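Leucine aminopeptidase 1 (Caenorhabditis elegans, PDB 2HC9) catalyses the release of N-terminal amino acids, preferably leucine, from peptides, using two zinc ions per subunit, and probably acts as a digestive enzyme. Local coordinates at residues V250-V255 with R338-D343; A232-S237 with L302-N307; I357-T362 with L451-L456; V206-E211 with P228-F233. The protein carries 1 engineered substitution. All coordinates share one frame; numbering follows the deposited sequence.

In the fold
Following the chain from the N terminus, contact 4 comes first: it joins 206-211 to 228-233 and closes a short loop that holds helices 210-215 and 218-224. Contact 2 begins on the strand where contact 4 ends, sharing Ala-232 and Phe-233, and reaches forward to 302-307. Contact 1 crosses it, since 250-255 lies within the loop of contact 2 while its partner helix, 338-343, lies beyond. Contact 3 opens after contact 1 has closed and pairs 357-362 with 451-456. All four reach one mixed sheet of the catalytic domain: contacts 4, 2 and 3 join neighbouring strands, and contact 1 lays a helix against the strand that carries a zinc ligand.

Contact 1: residues V250-V255 with R338-D343; sequences VGKGVV and RLILAD. With ZN (zinc ion), chain C; BCT (bicarbonate ion), chain D.
Val-250 starts the contact by sliding its CG1 past Leu-341, side chain against side chain in opposite directions, with Leu-341 CD2 3.9 Å from Val-250 CG1. The same methyl, Leu-341 CD2, also touches the carbonyl carbon of Gly-251 and comes 3.7 Å from Lys-252 N. At Lys-252 the contact changes character. Its CB meets Leu-341 CD1 and its CG meets Ile-340 CD1, where the lysine and isoleucine side chains cross at about a right angle. The lysine, with CG anti to the backbone N (chi1 175°), runs on fully extended to place NZ 2.1 Å from the zinc ion, which Asp-257, Asp-275 and Glu-336 also bind. This is one of the two zinc sites of the M17 catalytic domain, where helix 337-350 packs on the central sheet and starts right beside the metal ligands. Lys-252 NZ also lies 3.0 Å from O1 of the bicarbonate, and the zinc-bound water donates to that O1. From the helix, Arg-338, predicted to be an active-site residue, grips the anion: NE gives a bond of 2.8 Å to bicarbonate O3, NH2 one of 3.1 Å to bicarbonate O2 in the guanidinium plane, and the backbone N of Arg-338 donates to O3 as well. Farther along, beyond Gly-253, Val-254 turns CG2 to Ile-340 CD1, 3.8 Å away.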
loop_
_atom_site.group_PDB
_atom_site.type_symbol
_atom_site.label_atom_id
_atom_site.label_comp_id
_atom_site.label_asym_id
_atom_site.label_seq_id
_atom_site.Cartn_x
_atom_site.Cartn_y
_atom_site.Cartn_z
ATOM N N VAL A 250 -12.361 -36.062 2.990
ATOM C CA VAL A 250 -11.325 -35.550 2.086
ATOM C C VAL A 250 -10.673 -34.342 2.783
ATOM O O VAL A 250 -11.361 -33.412 3.179
ATOM C CB VAL A 250 -11.913 -35.152 0.701
ATOM C CG1 VAL A 250 -10.767 -34.809 -0.318
ATOM C CG2 VAL A 250 -12.816 -36.318 0.114
ATOM N N GLY A 251 -9.345 -34.352 2.912
ATOM C CA GLY A 251 -8.635 -33.302 3.640
ATOM C C GLY A 251 -7.597 -32.576 2.788
ATOM O O GLY A 251 -6.851 -33.203 2.014
ATOM N N LYS A 252 -7.538 -31.245 2.951
ATOM C CA LYS A 252 -6.500 -30.409 2.325
ATOM C C LYS A 252 -5.204 -30.525 3.102
ATOM O O LYS A 252 -5.129 -30.104 4.275
ATOM C CB LYS A 252 -6.929 -28.926 2.309
ATOM C CG LYS A 252 -5.825 -27.965 1.763
ATOM C CD LYS A 252 -6.293 -26.508 1.806
ATOM C CE LYS A 252 -5.111 -25.600 1.398
ATOM N NZ LYS A 252 -5.473 -24.124 1.386
ATOM N N GLY A 253 -4.197 -31.111 2.455
ATOM C CA GLY A 253 -2.890 -31.330 3.081
ATOM C C GLY A 253 -1.773 -30.523 2.447
ATOM O O GLY A 253 -0.758 -31.077 2.004
ATOM N N VAL A 254 -1.945 -29.211 2.419
ATOM C CA VAL A 254 -0.883 -28.357 1.909
ATOM C C VAL A 254 0.146 -28.158 3.025
ATOM O O VAL A 254 -0.064 -27.378 3.962
ATOM C CB VAL A 254 -1.435 -27.011 1.374
ATOM C CG1 VAL A 254 -0.263 -26.108 0.931
ATOM C CG2 VAL A 254 -2.375 -27.295 0.156
ATOM N N VAL A 255 1.253 -28.898 2.932
ATOM C CA VAL A 255 2.218 -28.915 4.031
ATOM C C VAL A 255 2.888 -27.554 4.225
ATOM O O VAL A 255 3.284 -27.201 5.324
ATOM C CB VAL A 255 3.286 -30.033 3.880
ATOM C CG1 VAL A 255 2.610 -31.413 3.871
ATOM C CG2 VAL A 255 4.126 -29.849 2.620
ATOM N N ARG A 338 -8.415 -25.559 -3.232
ATOM C CA ARG A 338 -9.644 -25.929 -3.908
ATOM C C ARG A 338 -9.363 -26.784 -5.158
ATOM O O ARG A 338 -10.168 -27.657 -5.502
ATOM C CB ARG A 338 -10.474 -24.679 -4.247
ATOM C CG ARG A 338 -9.786 -23.735 -5.278
ATOM C CD ARG A 338 -10.480 -22.344 -5.287
ATOM N NE ARG A 338 -10.087 -21.569 -4.106
ATOM C CZ ARG A 338 -10.424 -20.291 -3.919
ATOM N NH1 ARG A 338 -11.141 -19.649 -4.857
ATOM N NH2 ARG A 338 -10.018 -19.654 -2.822
ATOM N N LEU A 339 -8.212 -26.570 -5.801
ATOM C CA LEU A 339 -7.800 -27.389 -6.965
ATOM C C LEU A 339 -7.543 -28.824 -6.501
ATOM O O LEU A 339 -8.035 -29.780 -7.090
ATOM C CB LEU A 339 -6.506 -26.835 -7.590
ATOM C CG LEU A 339 -6.653 -25.439 -8.267
ATOM C CD1 LEU A 339 -5.297 -24.939 -8.754
ATOM C CD2 LEU A 339 -7.654 -25.501 -9.435
ATOM N N ILE A 340 -6.762 -28.975 -5.436
ATOM C CA ILE A 340 -6.420 -30.332 -5.019
ATOM C C ILE A 340 -7.651 -31.073 -4.491
ATOM O O ILE A 340 -7.797 -32.288 -4.720
ATOM C CB ILE A 340 -5.202 -30.386 -4.061
ATOM C CG1 ILE A 340 -5.568 -29.891 -2.646
ATOM C CG2 ILE A 340 -4.013 -29.567 -4.652
ATOM C CD1 ILE A 340 -4.401 -30.001 -1.603
ATOM N N LEU A 341 -8.528 -30.348 -3.782
ATOM C CA LEU A 341 -9.747 -30.939 -3.260
ATOM C C LEU A 341 -10.740 -31.289 -4.359
ATOM O O LEU A 341 -11.481 -32.233 -4.198
ATOM C CB LEU A 341 -10.421 -30.036 -2.220
ATOM C CG LEU A 341 -9.641 -29.853 -0.904
ATOM C CD1 LEU A 341 -10.182 -28.638 -0.162
ATOM C CD2 LEU A 341 -9.723 -31.116 -0.004
ATOM N N ALA A 342 -10.763 -30.528 -5.461
ATOM C CA ALA A 342 -11.619 -30.892 -6.604
ATOM C C ALA A 342 -11.276 -32.320 -7.090
ATOM O O ALA A 342 -12.168 -33.122 -7.432
ATOM C CB ALA A 342 -11.414 -29.874 -7.777
ATOM N N ASP A 343 -9.985 -32.649 -7.120
ATOM C CA ASP A 343 -9.600 -34.021 -7.484
ATOM C C ASP A 343 -9.996 -35.035 -6.397
ATOM O O ASP A 343 -10.475 -36.134 -6.702
ATOM C CB ASP A 343 -8.092 -34.100 -7.705
ATOM C CG ASP A 343 -7.644 -33.472 -9.026
ATOM O OD1 ASP A 343 -8.501 -33.055 -9.852
ATOM O OD2 ASP A 343 -6.409 -33.407 -9.216
HETATM ZN ZN ZN C . -3.668 -23.082 0.990
HETATM C C BCT D . -7.581 -22.255 -1.495
HETATM O O1 BCT D . -6.565 -22.763 -1.008
HETATM O O2 BCT D . -8.147 -21.277 -0.967
HETATM O O3 BCT D . -8.046 -22.737 -2.617
HETATM O O HOH W 1 -4.470 -21.259 0.372
#

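Contact 2: residues A232-S237 with L302-N307; sequences AFVVLS and LCIVEN
Phe-233 and Cys-303 face each other across a non-hydrogen-bonded pair, the sulfur standing at the rim of the ring: SG is 3.9 Å from Phe-233 CE1 and nearly in the ring plane, 81° off its normal. Both side chains leave the same face of the sheet, the phenylalanine with CG anti to the backbone N (chi1 -178°), and the CD1-CE1 edge of its ring meets the sulfur. On the opposite face of the sheet, Val-234 CG2 touches Ile-304 CD1 at 3.9 Å, while Ala-232 lies beside Ile-304 and Val-234 beside Leu-302, CB opposite CB. These side chains are set by four backbone bonds in two pairs. Ala-232 and Ile-304 exchange N-H and C=O both ways, as do Val-234 and Leu-302, whose bond from Leu-302 N to Val-234 O is 2.8 Å long and almost straight. Between the pairs, Phe-233 CA makes a C-H...O contact of 3.4 Å with Leu-302 O. Farther out, helix 186-199 packs on Ala-232, Val-234 and Leu-302. Ile-220 of helix 218-224 reaches Phe-233 and Cys-303, and Tyr-347 meets the phenyl ring edge-to-face. The result is a buried antiparallel pair in the mixed sheet of the M17 catalytic domain, next to its parallel strands.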
loop_
_atom_site.group_PDB
_atom_site.type_symbol
_atom_site.label_atom_id
_atom_site.label_comp_id
_atom_site.label_asym_id
_atom_site.label_seq_id
_atom_site.Cartn_x
_atom_site.Cartn_y
_atom_site.Cartn_z
ATOM N N ALA A 232 1.307 -35.998 -3.343
ATOM C CA ALA A 232 0.764 -37.344 -3.134
ATOM C C ALA A 232 -0.705 -37.258 -2.863
ATOM O O ALA A 232 -1.208 -36.252 -2.347
ATOM C CB ALA A 232 1.460 -38.045 -1.947
ATOM N N PHE A 233 -1.394 -38.338 -3.202
ATOM C CA PHE A 233 -2.759 -38.559 -2.782
ATOM C C PHE A 233 -2.785 -39.892 -2.017
ATOM O O PHE A 233 -2.321 -40.923 -2.529
ATOM C CB PHE A 233 -3.626 -38.668 -4.030
ATOM C CG PHE A 233 -5.102 -38.864 -3.751
ATOM C CD1 PHE A 233 -5.846 -37.883 -3.090
ATOM C CD2 PHE A 233 -5.748 -39.999 -4.206
ATOM C CE1 PHE A 233 -7.219 -38.014 -2.889
ATOM C CE2 PHE A 233 -7.120 -40.156 -4.011
ATOM C CZ PHE A 233 -7.865 -39.179 -3.340
ATOM N N VAL A 234 -3.271 -39.845 -0.785
ATOM C CA VAL A 234 -3.293 -41.038 0.071
ATOM C C VAL A 234 -4.730 -41.365 0.409
ATOM O O VAL A 234 -5.481 -40.491 0.869
ATOM C CB VAL A 234 -2.516 -40.782 1.381
ATOM C CG1 VAL A 234 -2.660 -41.982 2.367
ATOM C CG2 VAL A 234 -1.034 -40.490 1.060
ATOM N N VAL A 235 -5.113 -42.628 0.221
ATOM C CA VAL A 235 -6.459 -43.075 0.605
ATOM C C VAL A 235 -6.293 -44.157 1.677
ATOM O O VAL A 235 -5.576 -45.129 1.438
ATOM C CB VAL A 235 -7.223 -43.676 -0.602
ATOM C CG1 VAL A 235 -8.662 -44.061 -0.196
ATOM C CG2 VAL A 235 -7.246 -42.673 -1.766
ATOM N N LEU A 236 -6.958 -43.990 2.815
ATOM C CA LEU A 236 -7.117 -45.092 3.778
ATOM C C LEU A 236 -8.564 -45.521 3.693
ATOM O O LEU A 236 -9.459 -44.704 3.905
ATOM C CB LEU A 236 -6.827 -44.611 5.202
ATOM C CG LEU A 236 -5.534 -43.789 5.352
ATOM C CD1 LEU A 236 -5.360 -43.407 6.822
ATOM C CD2 LEU A 236 -4.312 -44.580 4.810
ATOM N N SER A 237 -8.795 -46.802 3.400
ATOM C CA SER A 237 -10.175 -47.303 3.282
ATOM C C SER A 237 -10.498 -48.358 4.332
ATOM O O SER A 237 -9.710 -49.304 4.538
ATOM C CB SER A 237 -10.421 -47.867 1.881
ATOM O OG SER A 237 -10.326 -46.820 0.908
ATOM N N LEU A 302 -6.454 -37.951 1.451
ATOM C CA LEU A 302 -5.586 -36.833 1.828
ATOM C C LEU A 302 -4.858 -36.311 0.611
ATOM O O LEU A 302 -4.159 -37.058 -0.055
ATOM C CB LEU A 302 -4.580 -37.258 2.904
ATOM C CG LEU A 302 -5.249 -37.915 4.131
ATOM C CD1 LEU A 302 -4.167 -38.247 5.148
ATOM C CD2 LEU A 302 -6.370 -37.090 4.785
ATOM N N CYS A 303 -5.034 -35.015 0.319
ATOM C CA CYS A 303 -4.396 -34.420 -0.843
ATOM C C CYS A 303 -3.187 -33.660 -0.324
ATOM O O CYS A 303 -3.354 -32.638 0.346
ATOM C CB CYS A 303 -5.396 -33.463 -1.529
ATOM S SG CYS A 303 -6.975 -34.286 -1.941
ATOM N N ILE A 304 -1.984 -34.171 -0.602
ATOM C CA ILE A 304 -0.775 -33.752 0.146
ATOM C C ILE A 304 0.229 -33.126 -0.837
ATOM O O ILE A 304 0.758 -33.804 -1.711
ATOM C CB ILE A 304 -0.113 -34.932 0.864
ATOM C CG1 ILE A 304 -1.071 -35.514 1.923
ATOM C CG2 ILE A 304 1.195 -34.477 1.571
ATOM C CD1 ILE A 304 -0.605 -36.898 2.478
ATOM N N VAL A 305 0.412 -31.813 -0.730
ATOM C CA VAL A 305 1.265 -31.071 -1.695
ATOM C C VAL A 305 2.024 -29.982 -0.951
ATOM O O VAL A 305 1.629 -29.578 0.141
ATOM C CB VAL A 305 0.423 -30.362 -2.788
ATOM C CG1 VAL A 305 -0.372 -31.373 -3.633
ATOM C CG2 VAL A 305 -0.493 -29.274 -2.164
ATOM N N GLU A 306 3.124 -29.514 -1.535
ATOM C CA GLU A 306 3.685 -28.242 -1.093
ATOM C C GLU A 306 3.588 -27.247 -2.246
ATOM O O GLU A 306 3.941 -27.584 -3.375
ATOM C CB GLU A 306 5.132 -28.409 -0.610
ATOM C CG GLU A 306 5.743 -27.035 -0.159
ATOM C CD GLU A 306 7.053 -27.145 0.620
ATOM O OE1 GLU A 306 7.264 -28.164 1.317
ATOM O OE2 GLU A 306 7.870 -26.192 0.541
ATOM N N ASN A 307 3.078 -26.040 -1.955
ATOM C CA ASN A 307 2.839 -25.011 -2.979
ATOM C C ASN A 307 4.007 -24.011 -2.934
ATOM O O ASN A 307 4.078 -23.159 -2.035
ATOM C CB ASN A 307 1.484 -24.318 -2.692
ATOM C CG ASN A 307 0.988 -23.490 -3.879
ATOM O OD1 ASN A 307 1.298 -23.794 -5.027
ATOM N ND2 ASN A 307 0.236 -22.424 -3.596
#

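Contact 3: residues I357-T362 with L451-L456; sequences IFDMAT and LRWLHL
Phe-358 and Leu-454 form the apolar start of this contact: Phe-358 CD1 lies 3.9 Å from Leu-454 CB, the aromatic side chain passing obliquely. On the same face Met-360 and Leu-456 lie side by side, pointing the same way, with Met-360 SD 3.8 Å from Leu-456 CD2. The two strands run parallel, in the central sheet of the M17 catalytic domain, and helix 383-396 packs on Phe-358 and Leu-454. Between the strands run five backbone bonds. Ile-357 N donates to Arg-452 O, Leu-454 N to Ile-357 O, Asp-359 N to Leu-454 O, Leu-456 N to Asp-359 O, and Ala-361 N to Leu-456 O. On the other face, Ile-357 CD1 meets Leu-451 CD2 at 4.0 Å, and beyond it lies the polar part. Asp-359 has CG between its backbone N and carbonyl carbon (chi1 77°), and its buried carboxylate is clasped by two rings, each nearly coplanar with it. His-455 ND1 meets the syn lone pair of Asp-359 OD2 at 2.6 Å, in the ring plane and practically straight (175°), and the carboxylate is likely to polarise that imidazole. Trp-453 NE1 donates to Asp-359 OD1. An alanine here would probably leave Trp-453 NE1 and His-455 ND1 without their acceptors and the imidazole freer to turn. The NE1-OD1 bond from Trp-453 to Asp-359 spans 2.9 Å, almost along the C-O axis but 17° out of the indole plane.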
loop_
_atom_site.group_PDB
_atom_site.type_symbol
_atom_site.label_atom_id
_atom_site.label_comp_id
_atom_site.label_asym_id
_atom_site.label_seq_id
_atom_site.Cartn_x
_atom_site.Cartn_y
_atom_site.Cartn_z
ATOM N N ILE A 357 -19.872 -37.219 1.056
ATOM C CA ILE A 357 -18.495 -36.725 0.844
ATOM C C ILE A 357 -18.301 -35.431 1.633
ATOM O O ILE A 357 -18.976 -34.424 1.389
ATOM C CB ILE A 357 -18.180 -36.481 -0.657
ATOM C CG1 ILE A 357 -18.398 -37.774 -1.475
ATOM C CG2 ILE A 357 -16.743 -35.891 -0.830
ATOM C CD1 ILE A 357 -18.367 -37.560 -2.996
ATOM N N PHE A 358 -17.405 -35.492 2.615
ATOM C CA PHE A 358 -17.005 -34.319 3.398
ATOM C C PHE A 358 -15.644 -33.904 2.916
ATOM O O PHE A 358 -14.768 -34.745 2.716
ATOM C CB PHE A 358 -16.903 -34.664 4.899
ATOM C CG PHE A 358 -18.203 -35.071 5.521
ATOM C CD1 PHE A 358 -19.085 -34.105 6.007
ATOM C CD2 PHE A 358 -18.516 -36.422 5.683
ATOM C CE1 PHE A 358 -20.287 -34.470 6.622
ATOM C CE2 PHE A 358 -19.722 -36.815 6.295
ATOM C CZ PHE A 358 -20.618 -35.826 6.755
ATOM N N ASP A 359 -15.434 -32.604 2.757
ATOM C CA ASP A 359 -14.074 -32.121 2.575
ATOM C C ASP A 359 -13.830 -31.039 3.614
ATOM O O ASP A 359 -14.732 -30.263 3.927
ATOM C CB ASP A 359 -13.808 -31.665 1.113
ATOM C CG ASP A 359 -14.405 -30.302 0.796
ATOM O OD1 ASP A 359 -15.487 -30.248 0.167
ATOM O OD2 ASP A 359 -13.782 -29.278 1.167
ATOM N N MET A 360 -12.640 -31.031 4.205
ATOM C CA MET A 360 -12.347 -30.065 5.250
ATOM C C MET A 360 -10.987 -29.472 4.945
ATOM O O MET A 360 -10.050 -30.196 4.583
ATOM C CB MET A 360 -12.317 -30.754 6.613
ATOM C CG MET A 360 -12.129 -29.776 7.778
ATOM S SD MET A 360 -12.370 -30.459 9.444
ATOM C CE MET A 360 -10.921 -31.542 9.664
ATOM N N ALA A 361 -10.870 -28.160 5.097
ATOM C CA ALA A 361 -9.698 -27.444 4.589
ATOM C C ALA A 361 -9.518 -26.146 5.341
ATOM O O ALA A 361 -10.488 -25.470 5.660
ATOM C CB ALA A 361 -9.859 -27.133 3.116
ATOM N N THR A 362 -8.255 -25.771 5.549
ATOM C CA THR A 362 -7.917 -24.394 5.929
ATOM C C THR A 362 -7.879 -23.588 4.629
ATOM O O THR A 362 -6.812 -23.383 4.049
ATOM C CB THR A 362 -6.532 -24.337 6.634
ATOM O OG1 THR A 362 -5.569 -24.977 5.802
ATOM C CG2 THR A 362 -6.573 -25.073 7.950
ATOM N N LEU A 451 -26.116 -37.039 -4.309
ATOM C CA LEU A 451 -25.451 -37.524 -3.097
ATOM C C LEU A 451 -25.438 -36.418 -2.052
ATOM O O LEU A 451 -26.099 -35.398 -2.232
ATOM C CB LEU A 451 -24.021 -38.039 -3.394
ATOM C CG LEU A 451 -23.016 -37.175 -4.193
ATOM C CD1 LEU A 451 -22.361 -36.069 -3.343
ATOM C CD2 LEU A 451 -21.949 -38.080 -4.751
ATOM N N ARG A 452 -24.735 -36.622 -0.934
ATOM C CA ARG A 452 -24.590 -35.532 0.031
ATOM C C ARG A 452 -23.129 -35.084 0.036
ATOM O O ARG A 452 -22.228 -35.904 0.190
ATOM C CB ARG A 452 -25.020 -35.991 1.433
ATOM C CG ARG A 452 -26.542 -36.321 1.488
ATOM C CD ARG A 452 -26.991 -36.695 2.890
ATOM N NE ARG A 452 -26.195 -37.821 3.389
ATOM C CZ ARG A 452 -26.054 -38.134 4.670
ATOM N NH1 ARG A 452 -26.676 -37.411 5.603
ATOM N NH2 ARG A 452 -25.289 -39.181 5.018
ATOM N N TRP A 453 -22.914 -33.783 -0.171
ATOM C CA TRP A 453 -21.579 -33.208 -0.216
ATOM C C TRP A 453 -21.560 -32.053 0.766
ATOM O O TRP A 453 -22.445 -31.197 0.744
ATOM C CB TRP A 453 -21.226 -32.703 -1.642
ATOM C CG TRP A 453 -19.994 -31.787 -1.641
ATOM C CD1 TRP A 453 -18.754 -32.067 -1.123
ATOM C CD2 TRP A 453 -19.922 -30.451 -2.155
ATOM N NE1 TRP A 453 -17.911 -30.971 -1.275
ATOM C CE2 TRP A 453 -18.604 -29.978 -1.927
ATOM C CE3 TRP A 453 -20.848 -29.604 -2.792
ATOM C CZ2 TRP A 453 -18.200 -28.689 -2.294
ATOM C CZ3 TRP A 453 -20.435 -28.327 -3.166
ATOM C CH2 TRP A 453 -19.127 -27.887 -2.927
ATOM N N LEU A 454 -20.541 -32.018 1.624
ATOM C CA LEU A 454 -20.377 -30.924 2.554
ATOM C C LEU A 454 -18.921 -30.481 2.552
ATOM O O LEU A 454 -18.004 -31.288 2.779
ATOM C CB LEU A 454 -20.828 -31.315 3.969
ATOM C CG LEU A 454 -20.808 -30.183 5.001
ATOM C CD1 LEU A 454 -22.025 -30.218 5.978
ATOM C CD2 LEU A 454 -19.442 -30.086 5.774
ATOM N N HIS A 455 -18.729 -29.187 2.322
ATOM C CA HIS A 455 -17.401 -28.555 2.361
ATOM C C HIS A 455 -17.288 -27.751 3.665
ATOM O O HIS A 455 -18.224 -27.045 4.037
ATOM C CB HIS A 455 -17.291 -27.615 1.140
ATOM C CG HIS A 455 -16.219 -26.578 1.283
ATOM N ND1 HIS A 455 -14.878 -26.901 1.310
ATOM C CD2 HIS A 455 -16.290 -25.227 1.410
ATOM C CE1 HIS A 455 -14.168 -25.794 1.459
ATOM N NE2 HIS A 455 -15.001 -24.764 1.526
ATOM N N LEU A 456 -16.160 -27.873 4.377
ATOM C CA LEU A 456 -16.026 -27.233 5.674
ATOM C C LEU A 456 -14.698 -26.465 5.669
ATOM O O LEU A 456 -13.627 -27.073 5.570
ATOM C CB LEU A 456 -16.019 -28.299 6.801
ATOM C CG LEU A 456 -15.945 -27.744 8.241
ATOM C CD1 LEU A 456 -17.171 -26.872 8.576
ATOM C CD2 LEU A 456 -15.827 -28.896 9.238
#

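Contact 4: residues V206-E211 with P228-F233; sequences VIRGEE and PTPPAF
Ile-207 and Phe-233 trade backbone bonds both ways: Ile-207 N to Phe-233 O is 2.9 Å, and Phe-233 N to Ile-207 O is 2.8 Å. A third bond, from Gly-209 N to Pro-231 O at 2.9 Å, carries the antiparallel pairing past the end of the strand, its donor tilted 23° from the carbonyl plane. Between these lies the non-hydrogen-bonded pair of Arg-208 and Ala-232, where Ala-232 CA makes a C-H...O contact of 3.2 Å with Ile-207 O.

Among the apolar touches, Ile-207 CD1 comes 4.4 Å from Phe-233 CD2, at the edge of the ring. Gly-209 CA lies 3.9 Å from Pro-230 CB. The positive phi of Gly-209 (62°) suits a glycine, and it lets the chain turn from strand into helix 210-215.

The polar and charged part belongs to Arg-208. Its chain runs out extended to NE, and Pro-230 CG sits over one face of the guanidinium, nearest NH2 at 3.3 Å. In the guanidinium plane, NE gives a bond to a water that in turn donates to Pro-230 O. NH2 forms a salt bridge with Asp-187. An alanine at Arg-208 would probably leave Asp-187 without that charge mate and the water without its NE donor. The backbone N of Arg-208 donates to Glu-211 OE1, approaching from above the glutamate's carboxylate plane.

Strand 203-208 thus joins the sheet beside strand 232-238, with helix 186-199 packed on Val-206 and Ala-232 and Leu-212 of helix 210-215 against Ile-207 and Phe-233.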
loop_
_atom_site.group_PDB
_atom_site.type_symbol
_atom_site.label_atom_id
_atom_site.label_comp_id
_atom_site.label_asym_id
_atom_site.label_seq_id
_atom_site.Cartn_x
_atom_site.Cartn_y
_atom_site.Cartn_z
ATOM N N VAL A 206 -1.449 -45.114 -2.206
ATOM C CA VAL A 206 -0.595 -43.925 -2.281
ATOM C C VAL A 206 -0.268 -43.722 -3.741
ATOM O O VAL A 206 0.289 -44.609 -4.392
ATOM C CB VAL A 206 0.711 -44.085 -1.446
ATOM C CG1 VAL A 206 1.658 -42.872 -1.644
ATOM C CG2 VAL A 206 0.377 -44.253 0.033
ATOM N N ILE A 207 -0.633 -42.555 -4.267
ATOM C CA ILE A 207 -0.327 -42.200 -5.655
ATOM C C ILE A 207 0.523 -40.938 -5.578
ATOM O O ILE A 207 0.125 -39.956 -4.955
ATOM C CB ILE A 207 -1.622 -41.932 -6.470
ATOM C CG1 ILE A 207 -2.597 -43.128 -6.384
ATOM C CG2 ILE A 207 -1.288 -41.609 -7.933
ATOM C CD1 ILE A 207 -3.959 -42.854 -7.012
ATOM N N ARG A 208 1.708 -40.972 -6.161
ATOM C CA ARG A 208 2.737 -40.011 -5.773
ATOM C C ARG A 208 3.479 -39.477 -7.003
ATOM O O ARG A 208 3.722 -40.237 -7.922
ATOM C CB ARG A 208 3.699 -40.748 -4.847
ATOM C CG ARG A 208 4.660 -39.892 -4.186
ATOM C CD ARG A 208 5.213 -40.588 -2.963
ATOM N NE ARG A 208 6.346 -39.803 -2.507
ATOM C CZ ARG A 208 7.595 -40.017 -2.894
ATOM N NH1 ARG A 208 7.863 -41.032 -3.715
ATOM N NH2 ARG A 208 8.572 -39.242 -2.441
ATOM N N GLY A 209 3.828 -38.181 -7.022
ATOM C CA GLY A 209 4.739 -37.640 -8.044
ATOM C C GLY A 209 4.156 -37.788 -9.439
ATOM O O GLY A 209 2.962 -37.474 -9.664
ATOM N N GLU A 210 4.960 -38.329 -10.361
ATOM C CA GLU A 210 4.522 -38.475 -11.757
ATOM C C GLU A 210 3.342 -39.432 -11.930
ATOM O O GLU A 210 2.622 -39.328 -12.923
ATOM C CB GLU A 210 5.685 -38.879 -12.682
ATOM C CG GLU A 210 6.837 -37.875 -12.697
ATOM C CD GLU A 210 6.403 -36.519 -13.198
ATOM O OE1 GLU A 210 5.890 -36.459 -14.337
ATOM O OE2 GLU A 210 6.573 -35.521 -12.454
ATOM N N GLU A 211 3.135 -40.337 -10.965
ATOM C CA GLU A 211 1.968 -41.231 -11.027
ATOM C C GLU A 211 0.679 -40.435 -10.971
ATOM O O GLU A 211 -0.302 -40.824 -11.574
ATOM C CB GLU A 211 1.956 -42.271 -9.884
ATOM C CG GLU A 211 3.240 -43.078 -9.714
ATOM C CD GLU A 211 3.463 -43.570 -8.267
ATOM O OE1 GLU A 211 2.525 -43.546 -7.405
ATOM O OE2 GLU A 211 4.618 -43.960 -7.979
ATOM N N PRO A 228 9.554 -29.124 -2.859
ATOM C CA PRO A 228 10.849 -29.776 -2.702
ATOM C C PRO A 228 10.740 -31.300 -2.600
ATOM O O PRO A 228 11.716 -31.999 -2.859
ATOM C CB PRO A 228 11.387 -29.172 -1.395
ATOM C CG PRO A 228 10.191 -28.840 -0.604
ATOM C CD PRO A 228 9.160 -28.386 -1.649
ATOM N N THR A 229 9.561 -31.802 -2.224
ATOM C CA THR A 229 9.271 -33.239 -2.209
ATOM C C THR A 229 7.929 -33.391 -2.928
ATOM O O THR A 229 7.175 -32.419 -3.031
ATOM C CB THR A 229 9.182 -33.791 -0.759
ATOM O OG1 THR A 229 8.214 -33.029 -0.032
ATOM C CG2 THR A 229 10.573 -33.684 -0.021
ATOM N N PRO A 230 7.679 -34.559 -3.526
ATOM C CA PRO A 230 6.577 -34.615 -4.495
ATOM C C PRO A 230 5.155 -34.635 -3.928
ATOM O O PRO A 230 4.938 -34.975 -2.750
ATOM C CB PRO A 230 6.856 -35.895 -5.285
ATOM C CG PRO A 230 7.705 -36.708 -4.423
ATOM C CD PRO A 230 8.449 -35.814 -3.479
ATOM N N PRO A 231 4.179 -34.256 -4.774
ATOM C CA PRO A 231 2.787 -34.306 -4.349
ATOM C C PRO A 231 2.348 -35.775 -4.143
ATOM O O PRO A 231 2.954 -36.682 -4.726
ATOM C CB PRO A 231 2.029 -33.660 -5.551
ATOM C CG PRO A 231 2.947 -33.903 -6.752
ATOM C CD PRO A 231 4.339 -33.741 -6.158
ATOM N N ALA A 232 1.307 -35.998 -3.343
ATOM C CA ALA A 232 0.764 -37.344 -3.134
ATOM C C ALA A 232 -0.705 -37.258 -2.863
ATOM O O ALA A 232 -1.208 -36.252 -2.347
ATOM C CB ALA A 232 1.460 -38.045 -1.947
ATOM N N PHE A 233 -1.394 -38.338 -3.202
ATOM C CA PHE A 233 -2.759 -38.559 -2.782
ATOM C C PHE A 233 -2.785 -39.892 -2.017
ATOM O O PHE A 233 -2.321 -40.923 -2.529
ATOM C CB PHE A 233 -3.626 -38.668 -4.030
ATOM C CG PHE A 233 -5.102 -38.864 -3.751
ATOM C CD1 PHE A 233 -5.846 -37.883 -3.090
ATOM C CD2 PHE A 233 -5.748 -39.999 -4.206
ATOM C CE1 PHE A 233 -7.219 -38.014 -2.889
ATOM C CE2 PHE A 233 -7.120 -40.156 -4.011
ATOM C CZ PHE A 233 -7.865 -39.179 -3.340
HETATM O O HOH W 2 5.220 -37.499 -1.255
#